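Local coordinates for protein exoglucanase A (Cellulomonas fimi, PDB 7CBD) that hydrolyses 1,4-beta-glucosidic linkages of cellulose with inversion, releasing cellobiose from non-reducing chain ends, this chain being its family 6 glycoside hydrolase catalytic domain, at residues Ile158-Pro161 against Ala162-Gln165; Lys383-Arg387 against Met388-Thr392; Asn8-Gly12 against Ala13-Val17; Asp65-Gly68 against Leu69-Leu73. One frame throughout, in Å; residues are numbered along the deposited sequence.

Overall arrangement
Four local contacts illustrate how a glycoside hydrolase family 6 domain finishes its loops and starts its helices and strands. Interaction 1 lies at the surface; interactions 2, 3 and 4 are partly buried. Interactions 1 and 4 are both helix beginnings: the first relies on a glutamate that accepts at the cap and a glutamine that donates, the second on a glycine N-cap, a CH-pi contact and a water. Interaction 2, a loop close to the predicted nucleophile, combines a salt bridge with an Asx turn. Interaction 3 turns the chain into strand 14-15 and carries few side-chain bonds of its own. Only interactions 3 and 4 touch, through the hydroxyl of Y16 and the imidazole of H72.

Interaction 1 (Ile158-Pro161 against Ala162-Gln165); sequences ISEP and ACQQ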
ATOM      1  N   ILE A 158      -6.084   7.557  18.842  1.00  7.99           N
ATOM      2  CA  ILE A 158      -7.192   7.199  19.720  1.00  8.44           C
ATOM      3  C   ILE A 158      -7.824   8.420  20.371  1.00  9.78           C
ATOM      4  O   ILE A 158      -8.871   8.292  21.012  1.00 11.56           O
ATOM      5  CB  ILE A 158      -6.765   6.081  20.703  1.00 10.17           C
ATOM      6  CG1 ILE A 158      -7.963   5.256  21.190  1.00 11.48           C
ATOM      7  CG2 ILE A 158      -6.010   6.664  21.890  1.00 11.81           C
ATOM      8  CD1 ILE A 158      -8.631   4.460  20.099  1.00 11.27           C
ATOM      9  N   SER A 159      -7.225   9.607  20.206  1.00  9.63           N
ATOM     10  CA  SER A 159      -7.855  10.841  20.666  1.00 10.97           C
ATOM     11  C   SER A 159      -9.050  11.227  19.808  1.00 12.16           C
ATOM     12  O   SER A 159      -9.843  12.079  20.223  1.00 14.35           O
ATOM     13  CB  SER A 159      -6.849  11.998  20.699  1.00 11.94           C
ATOM     14  OG  SER A 159      -6.322  12.270  19.408  1.00 13.51           O
ATOM     15  N   GLU A 160      -9.193  10.635  18.626  0.54 12.20           N
ATOM     16  CA  GLU A 160     -10.354  10.902  17.788  0.54 12.35           C
ATOM     17  C   GLU A 160     -11.496   9.985  18.207  0.54 11.32           C
ATOM     18  O   GLU A 160     -11.311   8.762  18.253  0.54 11.14           O
ATOM     19  CB  GLU A 160     -10.010  10.684  16.320  0.54 13.08           C
ATOM     20  CG  GLU A 160     -11.212  10.504  15.387  0.54 13.74           C
ATOM     21  CD  GLU A 160     -12.229  11.636  15.462  0.54 15.84           C
ATOM     22  OE1 GLU A 160     -11.834  12.812  15.622  0.54 18.04           O
ATOM     23  OE2 GLU A 160     -13.437  11.344  15.356  0.54 14.41           O
ATOM     24  N   PRO A 161     -12.670  10.523  18.548  1.00 12.03           N
ATOM     25  CA  PRO A 161     -13.790   9.654  18.954  1.00 12.47           C
ATOM     26  C   PRO A 161     -14.115   8.545  17.966  1.00 11.10           C
ATOM     27  O   PRO A 161     -14.442   7.430  18.385  1.00 11.75           O
ATOM     28  CB  PRO A 161     -14.945  10.646  19.145  1.00 13.27           C
ATOM     29  CG  PRO A 161     -14.257  11.921  19.554  1.00 13.87           C
ATOM     30  CD  PRO A 161     -12.959  11.953  18.778  1.00 12.81           C
ATOM     31  N   ALA A 162     -13.998   8.806  16.664  1.00  9.57           N
ATOM     32  CA  ALA A 162     -14.268   7.758  15.687  1.00  9.06           C
ATOM     33  C   ALA A 162     -13.319   6.579  15.852  1.00  7.89           C
ATOM     34  O   ALA A 162     -13.712   5.431  15.616  1.00  9.66           O
ATOM     35  CB  ALA A 162     -14.163   8.307  14.269  1.00  9.83           C
ATOM     36  N   CYS A 163     -12.071   6.830  16.256  1.00  8.04           N
ATOM     37  CA  CYS A 163     -11.143   5.726  16.473  1.00  7.85           C
ATOM     38  C   CYS A 163     -11.437   4.982  17.770  1.00  8.50           C
ATOM     39  O   CYS A 163     -11.275   3.760  17.830  1.00  9.19           O
ATOM     40  CB  CYS A 163      -9.691   6.206  16.408  1.00  9.13           C
ATOM     41  SG  CYS A 163      -9.173   6.693  14.745  1.00  9.71           S
ATOM     42  N   GLN A 164     -11.879   5.696  18.812  1.00  8.54           N
ATOM     43  CA  GLN A 164     -12.362   5.020  20.012  1.00  9.46           C
ATOM     44  C   GLN A 164     -13.526   4.098  19.673  1.00 10.40           C
ATOM     45  O   GLN A 164     -13.565   2.937  20.104  1.00 12.13           O
ATOM     46  CB  GLN A 164     -12.793   6.060  21.045  1.00 10.26           C
ATOM     47  CG  GLN A 164     -11.653   6.919  21.534  1.00 10.89           C
ATOM     48  CD  GLN A 164     -12.130   8.203  22.165  1.00 12.72           C
ATOM     49  OE1 GLN A 164     -13.279   8.299  22.607  1.00 15.00           O
ATOM     50  NE2 GLN A 164     -11.248   9.198  22.229  1.00 12.29           N
ATOM     51  N   GLN A 165     -14.478   4.601  18.880  1.00 10.31           N
ATOM     52  CA  GLN A 165     -15.640   3.811  18.488  1.00 10.78           C
ATOM     53  C   GLN A 165     -15.228   2.608  17.654  1.00 10.23           C
ATOM     54  O   GLN A 165     -15.801   1.521  17.789  1.00 11.33           O
ATOM     55  CB  GLN A 165     -16.613   4.685  17.689  1.00 13.78           C
ATOM     56  CG  GLN A 165     -17.251   5.818  18.486  1.00 15.77           C
ATOM     57  CD  GLN A 165     -17.691   6.998  17.613  1.00 17.53           C
ATOM     58  OE1 GLN A 165     -17.666   6.931  16.379  1.00 18.52           O
ATOM     59  NE2 GLN A 165     -18.085   8.091  18.260  1.00 18.85           N
TER
HETATM   60  O   HOH W   1     -15.960   7.750  21.130  1.00 48.86           O
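The N-cap of helix 161-182 is E160, whose carboxylate OE2 accepts from A162 N at 2.9 Å in the conformer described; a second was also modelled, so the cap may not be permanent. The donor approaches on the anti side of OE2, about 34° out of the carboxylate plane. With CG anti to the backbone N (chi1 162°), a bend at chi2 curls the acid round to A162 N. From the same residue the main-chain E160 O takes Q164 N at 3.2 Å, and a weak bond from C163 N. This first turn also carries half of a disulfide, since C163 SG is joined to C101, and the C163 side chain lies about 8 Å from that of D149, the predicted proton donor. On the outer side, Q164 reaches back, extended, and its NE2 donates to I158 O at 2.8 Å, in the carbonyl plane and in its own amide plane, which fixes how the amide is turned. The I158 side chain crosses that of Q164 at about a right angle, its CD1 4.2 Å from C163 CB. A water donates to Q164 OE1 and to P161 O, which also accepts from Q165 N.

Interaction 2 (Lys383-Arg387 against Met388-Thr392); sequences KRFDR and MCDPT
R387 and D390 make the salt bridge of this loop: NE and NH1 of the arginine, used side-on, both point at one carboxylate oxygen, with R387 NE 2.9 Å from D390 OD2 and R387 NH1 3.0 Å from the same D390 OD2. The oxygen lies close to the guanidinium plane, but the carboxylate is turned 42° against it, and NE meets OD2 on the anti side. A bend at chi3 (73°) folds the arginine alongside the aspartate. The other oxygen is just as busy: D390 OD1 accepts from T392 N at 2.9 Å, which makes an Asx turn, and from T392 OG1 at 2.7 Å, both from one face of the carboxylate plane. Further in, packing is closer. F385 brings CZ obliquely against D390 CB at 3.7 Å, while D386 OD1 takes M388 N at 2.9 Å and D386 O takes C389 N, tying down the short 3-10 turn. C389 is disulfide-bonded to C335, and its side chain comes within about 5 Å of that of D371, the predicted nucleophile, consistent with a loop beside the catalytic centre of the family 6 domain. Replacing D390 with an alanine would probably leave the R387 guanidinium without its charge partner and the T392 amide and hydroxyl without their acceptor, so that the turn could open. The outer side is looser and wetter: R387 and T392 are exposed, the bond from R387 NH1 to T392 OG1 is weak, and a water joins R387 NH1 to T392 O.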
ATOM      1  N   LYS A 383     -19.738   8.198  -1.845  0.58 19.25           N
ATOM      2  CA  LYS A 383     -18.480   8.475  -1.173  0.58 18.82           C
ATOM      3  C   LYS A 383     -18.465   9.906  -0.653  0.58 17.57           C
ATOM      4  O   LYS A 383     -19.110  10.802  -1.208  0.58 17.71           O
ATOM      5  CB  LYS A 383     -17.308   8.269  -2.129  0.58 19.87           C
ATOM      6  CG  LYS A 383     -16.567   6.959  -1.925  0.58 20.77           C
ATOM      7  CD  LYS A 383     -15.634   6.696  -3.087  0.58 20.51           C
ATOM      8  CE  LYS A 383     -14.850   5.415  -2.899  0.58 19.38           C
ATOM      9  NZ  LYS A 383     -14.346   4.913  -4.203  0.58 16.81           N
ATOM     10  N   ARG A 384     -17.707  10.116   0.416  1.00 16.63           N
ATOM     11  CA  ARG A 384     -17.661  11.386   1.122  1.00 15.98           C
ATOM     12  C   ARG A 384     -16.309  12.059   0.936  1.00 14.54           C
ATOM     13  O   ARG A 384     -15.299  11.415   0.631  1.00 15.37           O
ATOM     14  CB  ARG A 384     -17.935  11.172   2.609  1.00 16.38           C
ATOM     15  CG  ARG A 384     -19.170  10.342   2.859  1.00 16.33           C
ATOM     16  CD  ARG A 384     -20.389  11.044   2.293  1.00 17.24           C
ATOM     17  NE  ARG A 384     -20.619  12.314   2.970  1.00 17.32           N
ATOM     18  CZ  ARG A 384     -21.197  12.429   4.162  1.00 18.06           C
ATOM     19  NH1 ARG A 384     -21.614  11.349   4.809  1.00 17.77           N
ATOM     20  NH2 ARG A 384     -21.359  13.625   4.708  1.00 17.95           N
ATOM     21  N   PHE A 385     -16.307  13.372   1.149  1.00 13.85           N
ATOM     22  CA  PHE A 385     -15.160  14.223   0.861  1.00 13.40           C
ATOM     23  C   PHE A 385     -14.236  14.293   2.071  1.00 12.52           C
ATOM     24  O   PHE A 385     -14.680  14.596   3.182  1.00 14.66           O
ATOM     25  CB  PHE A 385     -15.662  15.628   0.526  1.00 13.83           C
ATOM     26  CG  PHE A 385     -14.572  16.624   0.220  1.00 14.14           C
ATOM     27  CD1 PHE A 385     -13.496  16.282  -0.579  1.00 13.53           C
ATOM     28  CD2 PHE A 385     -14.651  17.922   0.709  1.00 14.57           C
ATOM     29  CE1 PHE A 385     -12.508  17.211  -0.867  1.00 14.25           C
ATOM     30  CE2 PHE A 385     -13.667  18.855   0.420  1.00 13.95           C
ATOM     31  CZ  PHE A 385     -12.597  18.499  -0.370  1.00 14.07           C
ATOM     32  N   ASP A 386     -12.952  14.024   1.853  1.00  9.69           N
ATOM     33  CA  ASP A 386     -11.931  14.116   2.890  1.00  9.11           C
ATOM     34  C   ASP A 386     -10.993  15.258   2.527  1.00  8.70           C
ATOM     35  O   ASP A 386     -10.354  15.225   1.472  1.00  9.58           O
ATOM     36  CB  ASP A 386     -11.149  12.803   2.979  1.00 10.46           C
ATOM     37  CG  ASP A 386     -10.268  12.712   4.224  1.00 12.97           C
ATOM     38  OD1 ASP A 386      -9.679  13.726   4.656  1.00 12.52           O
ATOM     39  OD2 ASP A 386     -10.163  11.600   4.774  1.00 16.33           O
ATOM     40  N   ARG A 387     -10.900  16.256   3.407  1.00  8.69           N
ATOM     41  CA  ARG A 387     -10.088  17.428   3.106  1.00  8.52           C
ATOM     42  C   ARG A 387      -8.597  17.126   3.039  1.00  7.38           C
ATOM     43  O   ARG A 387      -7.840  17.966   2.545  1.00  7.96           O
ATOM     44  CB  ARG A 387     -10.392  18.561   4.084  1.00 10.61           C
ATOM     45  CG  ARG A 387     -11.796  19.114   3.932  1.00 11.37           C
ATOM     46  CD  ARG A 387     -11.902  20.544   4.420  1.00 12.69           C
ATOM     47  NE  ARG A 387     -11.253  21.472   3.498  1.00 12.19           N
ATOM     48  CZ  ARG A 387     -10.984  22.747   3.769  1.00 12.25           C
ATOM     49  NH1 ARG A 387     -10.386  23.500   2.858  1.00 11.71           N
ATOM     50  NH2 ARG A 387     -11.299  23.261   4.951  1.00 13.28           N
ATOM     51  N   MET A 388      -8.153  15.947   3.481  1.00  7.88           N
ATOM     52  CA  MET A 388      -6.758  15.589   3.238  1.00  7.10           C
ATOM     53  C   MET A 388      -6.454  15.431   1.752  1.00  6.20           C
ATOM     54  O   MET A 388      -5.278  15.438   1.363  1.00  7.07           O
ATOM     55  CB  MET A 388      -6.381  14.340   4.025  1.00  8.51           C
ATOM     56  CG  MET A 388      -6.297  14.604   5.524  1.00 10.38           C
ATOM     57  SD  MET A 388      -4.996  15.774   5.960  1.00 12.64           S
ATOM     58  CE  MET A 388      -3.537  14.762   5.732  1.00 12.26           C
ATOM     59  N   CYS A 389      -7.486  15.308   0.917  1.00  5.77           N
ATOM     60  CA  CYS A 389      -7.358  15.244  -0.533  1.00  6.60           C
ATOM     61  C   CYS A 389      -7.555  16.604  -1.186  1.00  6.73           C
ATOM     62  O   CYS A 389      -7.532  16.703  -2.418  1.00  7.31           O
ATOM     63  CB  CYS A 389      -8.399  14.269  -1.087  1.00  6.94           C
ATOM     64  SG  CYS A 389      -8.266  12.611  -0.425  1.00  8.03           S
ATOM     65  N   ASP A 390      -7.753  17.647  -0.379  1.00  6.70           N
ATOM     66  CA  ASP A 390      -8.150  18.974  -0.829  1.00  6.78           C
ATOM     67  C   ASP A 390      -6.920  19.859  -0.970  1.00  6.31           C
ATOM     68  O   ASP A 390      -6.259  20.152   0.045  1.00  6.30           O
ATOM     69  CB  ASP A 390      -9.084  19.532   0.242  1.00  6.55           C
ATOM     70  CG  ASP A 390      -9.627  20.918  -0.059  1.00  7.74           C
ATOM     71  OD1 ASP A 390      -9.241  21.575  -1.053  1.00  8.06           O
ATOM     72  OD2 ASP A 390     -10.457  21.362   0.761  1.00  9.29           O
ATOM     73  N   PRO A 391      -6.582  20.322  -2.180  1.00  6.71           N
ATOM     74  CA  PRO A 391      -5.411  21.207  -2.336  1.00  6.99           C
ATOM     75  C   PRO A 391      -5.508  22.520  -1.575  1.00  7.38           C
ATOM     76  O   PRO A 391      -4.481  23.195  -1.412  1.00  7.70           O
ATOM     77  CB  PRO A 391      -5.353  21.461  -3.852  1.00  8.30           C
ATOM     78  CG  PRO A 391      -6.141  20.350  -4.463  1.00  9.49           C
ATOM     79  CD  PRO A 391      -7.216  20.013  -3.472  1.00  8.26           C
ATOM     80  N   THR A 392      -6.696  22.916  -1.119  1.00  7.03           N
ATOM     81  CA  THR A 392      -6.868  24.189  -0.427  1.00  7.30           C
ATOM     82  C   THR A 392      -6.741  24.061   1.080  1.00  7.82           C
ATOM     83  O   THR A 392      -6.808  25.078   1.776  1.00  9.09           O
ATOM     84  CB  THR A 392      -8.232  24.828  -0.740  1.00  8.12           C
ATOM     85  OG1 THR A 392      -9.276  24.127  -0.047  1.00  9.55           O
ATOM     86  CG2 THR A 392      -8.509  24.853  -2.233  1.00  9.15           C
TER
HETATM   87  O   HOH W   2      -9.052  25.934   3.179  1.00 14.35           O

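Interaction 3 (Asn8-Gly12 against Ala13-Val17); sequences NPYAG and AVQYV
Two successive beta turns shape the backbone, a type I turn from N8 to A11 and a type II turn from Y10 to A13, the second closed by A13 N donating to Y10 O at 3.0 Å. G12 takes the positive phi (69°) that the type II turn needs at its third position. A water bridges the same turn, donating to Y10 O at 2.9 Å and to A13 O at 2.8 Å. Before it, N8 OD1 accepts from Y10 N at 3.0 Å, an Asx turn overlapping the type I turn. Among the side chains, A13 rests its CB on P9 O at 3.4 Å. Y10, with CG anti to its carbonyl carbon (chi1 -63°), turns a ring edge to Q15, whose OE1 lies 3.8 Å from Y10 CE1, the amide plane steeply turned against the ring. Both polar ends meet the amide of N90: its ND2 donates to Q15 OE1, and its OD1 is the partner of Y10 OH. From here the chain runs into strand 14-15, parallel to strand 87-93; Y10 packs on strands 187-192 and 358-362, while V14 and Y16 face helix 69-83, where Y16 OH bonds to H72 ND1.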
ATOM      1  N   ASN A   8       7.439 -18.317   2.530  1.00  6.76           N
ATOM      2  CA  ASN A   8       7.368 -17.140   1.671  1.00  6.37           C
ATOM      3  C   ASN A   8       6.673 -17.550   0.381  1.00  6.88           C
ATOM      4  O   ASN A   8       7.297 -18.180  -0.489  1.00  7.08           O
ATOM      5  CB  ASN A   8       8.757 -16.582   1.376  1.00  6.67           C
ATOM      6  CG  ASN A   8       8.704 -15.382   0.448  1.00  6.38           C
ATOM      7  OD1 ASN A   8       7.622 -14.904   0.103  1.00  6.51           O
ATOM      8  ND2 ASN A   8       9.862 -14.898   0.029  1.00  8.01           N
ATOM      9  N   PRO A   9       5.390 -17.204   0.215  1.00  6.43           N
ATOM     10  CA  PRO A   9       4.671 -17.625  -0.995  1.00  6.11           C
ATOM     11  C   PRO A   9       5.225 -17.009  -2.268  1.00  6.28           C
ATOM     12  O   PRO A   9       4.980 -17.549  -3.356  1.00  7.01           O
ATOM     13  CB  PRO A   9       3.228 -17.179  -0.720  1.00  7.26           C
ATOM     14  CG  PRO A   9       3.396 -15.978   0.176  1.00  6.63           C
ATOM     15  CD  PRO A   9       4.567 -16.327   1.066  1.00  6.89           C
ATOM     16  N   TYR A  10       5.993 -15.918  -2.164  1.00  5.67           N
ATOM     17  CA  TYR A  10       6.557 -15.256  -3.336  1.00  6.22           C
ATOM     18  C   TYR A  10       7.821 -15.923  -3.863  1.00  7.03           C
ATOM     19  O   TYR A  10       8.180 -15.686  -5.018  1.00  7.55           O
ATOM     20  CB  TYR A  10       6.861 -13.790  -3.023  1.00  6.68           C
ATOM     21  CG  TYR A  10       5.642 -12.959  -2.680  1.00  6.44           C
ATOM     22  CD1 TYR A  10       4.947 -12.271  -3.665  1.00  6.36           C
ATOM     23  CD2 TYR A  10       5.201 -12.846  -1.367  1.00  6.69           C
ATOM     24  CE1 TYR A  10       3.832 -11.500  -3.354  1.00  6.43           C
ATOM     25  CE2 TYR A  10       4.090 -12.080  -1.041  1.00  6.46           C
ATOM     26  CZ  TYR A  10       3.416 -11.406  -2.037  1.00  6.29           C
ATOM     27  OH  TYR A  10       2.318 -10.654  -1.697  1.00  6.36           O
ATOM     28  N   ALA A  11       8.507 -16.733  -3.057  1.00  7.30           N
ATOM     29  CA  ALA A  11       9.796 -17.275  -3.481  1.00  8.53           C
ATOM     30  C   ALA A  11       9.609 -18.213  -4.669  1.00  8.84           C
ATOM     31  O   ALA A  11       8.843 -19.177  -4.592  1.00  8.92           O
ATOM     32  CB  ALA A  11      10.476 -17.995  -2.318  1.00  9.70           C
ATOM     33  N   GLY A  12      10.311 -17.931  -5.768  1.00  8.78           N
ATOM     34  CA  GLY A  12      10.194 -18.743  -6.961  1.00  9.46           C
ATOM     35  C   GLY A  12       8.862 -18.646  -7.667  1.00  9.26           C
ATOM     36  O   GLY A  12       8.582 -19.464  -8.548  1.00 11.15           O
ATOM     37  N   ALA A  13       8.037 -17.660  -7.327  1.00  8.93           N
ATOM     38  CA  ALA A  13       6.684 -17.558  -7.844  1.00  8.70           C
ATOM     39  C   ALA A  13       6.550 -16.357  -8.773  1.00  8.96           C
ATOM     40  O   ALA A  13       7.348 -15.419  -8.741  1.00 10.92           O
ATOM     41  CB  ALA A  13       5.686 -17.423  -6.688  1.00  9.58           C
ATOM     42  N   VAL A  14       5.511 -16.400  -9.595  1.00  8.54           N
ATOM     43  CA  VAL A  14       5.056 -15.241 -10.345  1.00  8.80           C
ATOM     44  C   VAL A  14       3.918 -14.591  -9.562  1.00  7.30           C
ATOM     45  O   VAL A  14       3.365 -15.177  -8.634  1.00  8.87           O
ATOM     46  CB  VAL A  14       4.630 -15.640 -11.786  1.00 11.38           C
ATOM     47  CG1 VAL A  14       3.429 -16.566 -11.758  1.00 11.18           C
ATOM     48  CG2 VAL A  14       4.380 -14.435 -12.666  1.00 16.95           C
ATOM     49  N   GLN A  15       3.554 -13.367  -9.939  1.00  7.50           N
ATOM     50  CA  GLN A  15       2.433 -12.666  -9.328  1.00  6.91           C
ATOM     51  C   GLN A  15       1.338 -12.397 -10.358  1.00  7.22           C
ATOM     52  O   GLN A  15       1.613 -12.157 -11.536  1.00  7.95           O
ATOM     53  CB  GLN A  15       2.879 -11.348  -8.685  1.00  7.28           C
ATOM     54  CG  GLN A  15       3.891 -11.533  -7.575  1.00  7.01           C
ATOM     55  CD  GLN A  15       4.214 -10.218  -6.889  1.00  6.53           C
ATOM     56  OE1 GLN A  15       3.315  -9.482  -6.478  1.00  7.31           O
ATOM     57  NE2 GLN A  15       5.496  -9.915  -6.759  1.00  8.39           N
ATOM     58  N   TYR A  16       0.089 -12.426  -9.897  1.00  6.64           N
ATOM     59  CA  TYR A  16      -1.059 -12.190 -10.769  1.00  6.47           C
ATOM     60  C   TYR A  16      -1.016 -10.800 -11.382  1.00  6.57           C
ATOM     61  O   TYR A  16      -0.788  -9.810 -10.683  1.00  7.51           O
ATOM     62  CB  TYR A  16      -2.337 -12.303  -9.944  1.00  7.25           C
ATOM     63  CG  TYR A  16      -3.624 -11.968 -10.675  1.00  6.08           C
ATOM     64  CD1 TYR A  16      -4.123 -12.806 -11.657  1.00  7.35           C
ATOM     65  CD2 TYR A  16      -4.363 -10.831 -10.346  1.00  6.31           C
ATOM     66  CE1 TYR A  16      -5.307 -12.519 -12.314  1.00  7.64           C
ATOM     67  CE2 TYR A  16      -5.555 -10.535 -10.991  1.00  6.94           C
ATOM     68  CZ  TYR A  16      -6.026 -11.393 -11.969  1.00  6.98           C
ATOM     69  OH  TYR A  16      -7.212 -11.137 -12.627  1.00  7.91           O
ATOM     70  N   VAL A  17      -1.287 -10.727 -12.682  1.00  6.37           N
ATOM     71  CA  VAL A  17      -1.454  -9.459 -13.384  1.00  5.83           C
ATOM     72  C   VAL A  17      -2.939  -9.263 -13.678  1.00  6.70           C
ATOM     73  O   VAL A  17      -3.583 -10.134 -14.284  1.00  7.22           O
ATOM     74  CB  VAL A  17      -0.596  -9.410 -14.659  1.00  6.80           C
ATOM     75  CG1 VAL A  17      -0.808  -8.101 -15.402  1.00  7.94           C
ATOM     76  CG2 VAL A  17       0.870  -9.582 -14.297  1.00  8.06           C
TER
HETATM   77  O   HOH W   3       6.902 -13.621  -6.653  1.00 17.52           O

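Interaction 4 (Asp65-Gly68 against Leu69-Leu73); sequences DGNG and LKFHL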
ATOM      1  N   ASP A  65     -16.264  -0.727 -10.996  1.00 18.62           N
ATOM      2  CA  ASP A  65     -14.808  -0.696 -10.968  1.00 19.51           C
ATOM      3  C   ASP A  65     -14.159  -2.049 -11.222  1.00 16.67           C
ATOM      4  O   ASP A  65     -12.935  -2.106 -11.378  1.00 18.06           O
ATOM      5  CB  ASP A  65     -14.314  -0.162  -9.615  1.00 24.29           C
ATOM      6  CG  ASP A  65     -14.659   1.296  -9.400  1.00 30.31           C
ATOM      7  OD1 ASP A  65     -13.737   2.142  -9.370  1.00 33.47           O
ATOM      8  OD2 ASP A  65     -15.863   1.592  -9.263  1.00 32.17           O
ATOM      9  N   GLY A  66     -14.925  -3.136 -11.278  1.00 13.28           N
ATOM     10  CA  GLY A  66     -14.294  -4.436 -11.437  1.00 11.76           C
ATOM     11  C   GLY A  66     -15.301  -5.541 -11.665  1.00 11.30           C
ATOM     12  O   GLY A  66     -16.507  -5.374 -11.466  1.00 11.36           O
ATOM     13  N   ASN A  67     -14.774  -6.695 -12.062  1.00 11.12           N
ATOM     14  CA  ASN A  67     -15.588  -7.798 -12.546  1.00 10.86           C
ATOM     15  C   ASN A  67     -15.862  -8.867 -11.496  1.00 10.22           C
ATOM     16  O   ASN A  67     -16.403  -9.922 -11.841  1.00 11.32           O
ATOM     17  CB  ASN A  67     -14.934  -8.423 -13.776  1.00 12.88           C
ATOM     18  CG  ASN A  67     -14.744  -7.422 -14.888  1.00 17.55           C
ATOM     19  OD1 ASN A  67     -15.496  -6.450 -14.998  1.00 19.73           O
ATOM     20  ND2 ASN A  67     -13.743  -7.650 -15.723  1.00 19.91           N
ATOM     21  N   GLY A  68     -15.504  -8.629 -10.241  1.00  8.31           N
ATOM     22  CA  GLY A  68     -15.769  -9.568  -9.173  1.00  6.97           C
ATOM     23  C   GLY A  68     -14.566 -10.437  -8.840  1.00  7.43           C
ATOM     24  O   GLY A  68     -13.661 -10.655  -9.653  1.00  7.33           O
ATOM     25  N   LEU A  69     -14.580 -10.967  -7.618  1.00  6.78           N
ATOM     26  CA  LEU A  69     -13.453 -11.756  -7.130  1.00  6.39           C
ATOM     27  C   LEU A  69     -13.289 -13.061  -7.912  1.00  7.43           C
ATOM     28  O   LEU A  69     -12.160 -13.480  -8.196  1.00  7.31           O
ATOM     29  CB  LEU A  69     -13.627 -12.017  -5.635  1.00  7.24           C
ATOM     30  CG  LEU A  69     -12.549 -12.867  -4.965  1.00  8.41           C
ATOM     31  CD1 LEU A  69     -11.148 -12.286  -5.201  1.00  9.29           C
ATOM     32  CD2 LEU A  69     -12.848 -13.001  -3.480  1.00  9.55           C
ATOM     33  N   LYS A  70     -14.392 -13.723  -8.270  1.00  7.42           N
ATOM     34  CA  LYS A  70     -14.271 -14.996  -8.977  1.00  7.35           C
ATOM     35  C   LYS A  70     -13.544 -14.821 -10.307  1.00  7.57           C
ATOM     36  O   LYS A  70     -12.714 -15.656 -10.685  1.00  7.90           O
ATOM     37  CB  LYS A  70     -15.648 -15.618  -9.207  1.00  9.26           C
ATOM     38  CG  LYS A  70     -15.603 -16.868 -10.098  1.00 11.91           C
ATOM     39  CD  LYS A  70     -16.964 -17.566 -10.142  1.00 13.28           C
ATOM     40  CE  LYS A  70     -17.212 -18.319 -11.451  1.00 17.48           C
ATOM     41  NZ  LYS A  70     -16.160 -19.296 -11.811  1.00 17.49           N
ATOM     42  N   PHE A  71     -13.852 -13.739 -11.029  1.00  7.24           N
ATOM     43  CA  PHE A  71     -13.164 -13.415 -12.275  1.00  7.76           C
ATOM     44  C   PHE A  71     -11.653 -13.445 -12.082  1.00  7.03           C
ATOM     45  O   PHE A  71     -10.929 -14.100 -12.841  1.00  7.49           O
ATOM     46  CB  PHE A  71     -13.649 -12.035 -12.739  1.00  8.44           C
ATOM     47  CG  PHE A  71     -12.839 -11.416 -13.851  1.00  9.09           C
ATOM     48  CD1 PHE A  71     -13.011 -11.815 -15.169  1.00 10.25           C
ATOM     49  CD2 PHE A  71     -11.952 -10.384 -13.584  1.00 10.16           C
ATOM     50  CE1 PHE A  71     -12.288 -11.215 -16.196  1.00 11.02           C
ATOM     51  CE2 PHE A  71     -11.227  -9.779 -14.602  1.00 10.71           C
ATOM     52  CZ  PHE A  71     -11.394 -10.196 -15.909  1.00 10.62           C
ATOM     53  N   HIS A  72     -11.162 -12.772 -11.039  1.00  7.51           N
ATOM     54  CA  HIS A  72      -9.720 -12.705 -10.805  1.00  6.76           C
ATOM     55  C   HIS A  72      -9.139 -14.049 -10.387  1.00  6.96           C
ATOM     56  O   HIS A  72      -8.043 -14.417 -10.827  1.00  7.90           O
ATOM     57  CB  HIS A  72      -9.409 -11.627  -9.771  1.00  7.15           C
ATOM     58  CG  HIS A  72      -9.732 -10.253 -10.250  1.00  7.40           C
ATOM     59  ND1 HIS A  72      -9.030  -9.635 -11.262  1.00  8.58           N
ATOM     60  CD2 HIS A  72     -10.714  -9.395  -9.890  1.00  8.76           C
ATOM     61  CE1 HIS A  72      -9.551  -8.443 -11.488  1.00  8.43           C
ATOM     62  NE2 HIS A  72     -10.578  -8.275 -10.675  1.00  9.09           N
ATOM     63  N   LEU A  73      -9.837 -14.788  -9.523  1.00  7.28           N
ATOM     64  CA  LEU A  73      -9.334 -16.095  -9.109  1.00  7.28           C
ATOM     65  C   LEU A  73      -9.232 -17.047 -10.297  1.00  5.89           C
ATOM     66  O   LEU A  73      -8.230 -17.764 -10.451  1.00  7.12           O
ATOM     67  CB  LEU A  73     -10.217 -16.672  -8.007  1.00  7.68           C
ATOM     68  CG  LEU A  73     -10.183 -15.887  -6.698  1.00  7.54           C
ATOM     69  CD1 LEU A  73     -11.332 -16.328  -5.812  1.00  8.40           C
ATOM     70  CD2 LEU A  73      -8.860 -16.112  -5.999  1.00  8.00           C
TER
HETATM   71  O   HOH W   4     -16.566 -12.495 -10.873  1.00 13.03           O
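N67 lies across the ring of F71, and the main interaction here is of the CH-pi kind. N67 CB sits 3.9 Å from the centroid of the F71 ring, 24° off the normal. Its amide reaches over the same face, with N67 ND2 3.5 Å from F71 CZ, offset toward the rim; amide and ring planes are 81° apart, so the amide stands on the ring instead of stacking flat. F71 gets there with CG anti to its backbone N (chi1 168°), which swings the ring back past the start of the helix. Were F71 an alanine, N67 would probably lose the surface beneath its side chain and be set free to turn, and a gap would be likely to open next to P19 and T20 of the neighbouring helix, on which the ring also rests. The second kind is close contact with the carbonyl oxygen of a glycine N-cap, for G68 stands right before helix 69-83, part of the helical layer around the parallel strands of this fold. Its positive phi suits glycine, as a CB would jam against the preceding carbonyl. G68 O lies 3.4 Å from F71 CB and 3.2 Å from H72 CD2, and the H72 ring in turn carries F71 CD2 over its centre. Water-mediated bonding is the third kind: one water donates to N67 O at 2.8 Å and accepts from F71 N at 3.0 Å, linking N67 O to this first-turn amide. On the inner side, L69 packs against F89 and L91 of strand 87-93.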